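Local coordinates for protein mannan endo-1,6-alpha-mannosidase (Chaetomium thermophilum, PDB 6RY0) that probably cleaves alpha-1,6-mannosidic linkages as a calcium-binding family 76 glycosidase, and is thought to act in transferring GPI-anchored glycoproteins into the fungal cell wall, at residues L267-A272 / M331-Q336. Sequence-based numbering, arbitrary orientation.
Sequences LLHGAA and MAVVTQ
With CG2 of Val334 set anti to its carbonyl carbon and CG1 anti to the backbone N (chi1 167°), both methyls of this valine are turned onto helix 261-278, where CG2 enters a shallow notch made by Leu268, His269 and Ala272. Val334 CG2 comes within 3.8 Å of His269 CA and 3.9 Å of Ala272 CB, while Leu268 CG closes the notch at 4.0 Å from Val334 CG2. Ala272 also meets the second branch, its CB lying 4.1 Å from Val334 CG1. Leu268 runs roughly at right angles to both Val334 and Met331, and its CD2 reaches CG of Met331 at 4.1 Å. In His269 a chi1 of -172°, with CG anti to the backbone N, carries the imidazole toward helix 323-337, placing His269 NE2 4.0 Å from Val333 CG1 in an oblique approach. ND1 of this buried ring is hydrogen-bonded to Asp204, which should restrict its rotation, and Trp330 and Phe273 pack against the imidazole as well. No hydrogen bond joins the two segments; the join is apolar, between nearly parallel helices with axes 9.2 Å apart and inclined by 18°. Such close, near-parallel helix pairing fits the helical (alpha/alpha) barrel of family 76. Helix 281-298 covers Leu268 and Met331, helix 342-358 lies against Met331 and Val334, and helix 196-213 supplies Asp204 and Arg208 beside His269.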
# COMPACT_ATOMS: atom_id res chain seq x y z
N LEU A 267 8.59 1.94 -3.97
CA LEU A 267 9.70 1.60 -4.85
C LEU A 267 10.75 0.80 -4.10
O LEU A 267 11.31 -0.15 -4.66
CB LEU A 267 10.30 2.83 -5.49
CG LEU A 267 9.38 3.58 -6.46
CD1 LEU A 267 10.13 4.72 -7.11
CD2 LEU A 267 8.79 2.68 -7.49
N LEU A 268 11.07 1.16 -2.86
CA LEU A 268 11.98 0.35 -2.05
C LEU A 268 11.47 -1.09 -1.92
O LEU A 268 12.23 -2.03 -2.08
CB LEU A 268 12.16 0.99 -0.67
CG LEU A 268 12.97 0.15 0.32
CD1 LEU A 268 14.42 -0.00 -0.10
CD2 LEU A 268 12.89 0.74 1.71
N HIS A 269 10.19 -1.23 -1.60
CA HIS A 269 9.58 -2.55 -1.44
C HIS A 269 9.74 -3.36 -2.73
O HIS A 269 10.23 -4.49 -2.68
CB HIS A 269 8.12 -2.31 -1.06
CG HIS A 269 7.32 -3.51 -0.66
ND1 HIS A 269 6.44 -4.13 -1.52
CD2 HIS A 269 7.16 -4.09 0.55
CE1 HIS A 269 5.77 -5.03 -0.84
NE2 HIS A 269 6.17 -5.03 0.42
N GLY A 270 9.34 -2.81 -3.86
CA GLY A 270 9.46 -3.57 -5.09
C GLY A 270 10.89 -3.87 -5.44
O GLY A 270 11.20 -4.96 -5.95
N ALA A 271 11.80 -2.92 -5.21
CA ALA A 271 13.21 -3.14 -5.50
C ALA A 271 13.76 -4.28 -4.64
O ALA A 271 14.61 -5.05 -5.11
CB ALA A 271 14.00 -1.87 -5.29
N ALA A 272 13.30 -4.39 -3.39
CA ALA A 272 13.73 -5.47 -2.53
C ALA A 272 13.27 -6.82 -3.07
O ALA A 272 14.03 -7.78 -3.07
CB ALA A 272 13.22 -5.25 -1.11
N MET A 331 8.47 -1.36 4.81
CA MET A 331 9.88 -1.39 5.24
C MET A 331 10.18 -2.61 6.11
O MET A 331 11.25 -3.19 6.01
CB MET A 331 10.29 -0.10 5.92
CG MET A 331 10.36 1.08 4.96
SD MET A 331 10.87 2.64 5.72
CE MET A 331 12.62 2.34 5.94
N ALA A 332 9.23 -3.01 6.93
CA ALA A 332 9.42 -4.21 7.73
C ALA A 332 9.62 -5.43 6.83
O ALA A 332 10.53 -6.25 7.05
CB ALA A 332 8.28 -4.40 8.71
N VAL A 333 8.80 -5.58 5.80
CA VAL A 333 8.96 -6.70 4.87
C VAL A 333 10.30 -6.64 4.13
O VAL A 333 10.93 -7.67 3.90
CB VAL A 333 7.76 -6.79 3.90
CG1 VAL A 333 8.05 -7.74 2.75
CG2 VAL A 333 6.54 -7.23 4.67
N VAL A 334 10.77 -5.42 3.79
CA VAL A 334 12.07 -5.27 3.16
C VAL A 334 13.16 -5.95 4.00
O VAL A 334 14.08 -6.54 3.46
CB VAL A 334 12.37 -3.80 2.89
CG1 VAL A 334 13.83 -3.55 2.53
CG2 VAL A 334 11.44 -3.27 1.80
N THR A 335 13.06 -5.87 5.34
CA THR A 335 14.09 -6.49 6.17
C THR A 335 14.10 -8.01 6.06
O THR A 335 15.12 -8.64 6.39
CB THR A 335 13.98 -6.10 7.65
OG1 THR A 335 12.89 -6.74 8.30
CG2 THR A 335 13.95 -4.62 7.79
N GLN A 336 12.98 -8.62 5.64
CA GLN A 336 12.92 -10.06 5.47
C GLN A 336 13.49 -10.51 4.13
O GLN A 336 14.20 -11.50 4.06
CB GLN A 336 11.49 -10.55 5.58
CG GLN A 336 10.80 -10.25 6.86
CD GLN A 336 9.38 -10.76 6.84
OE1 GLN A 336 8.62 -10.41 5.97
NE2 GLN A 336 9.04 -11.65 7.78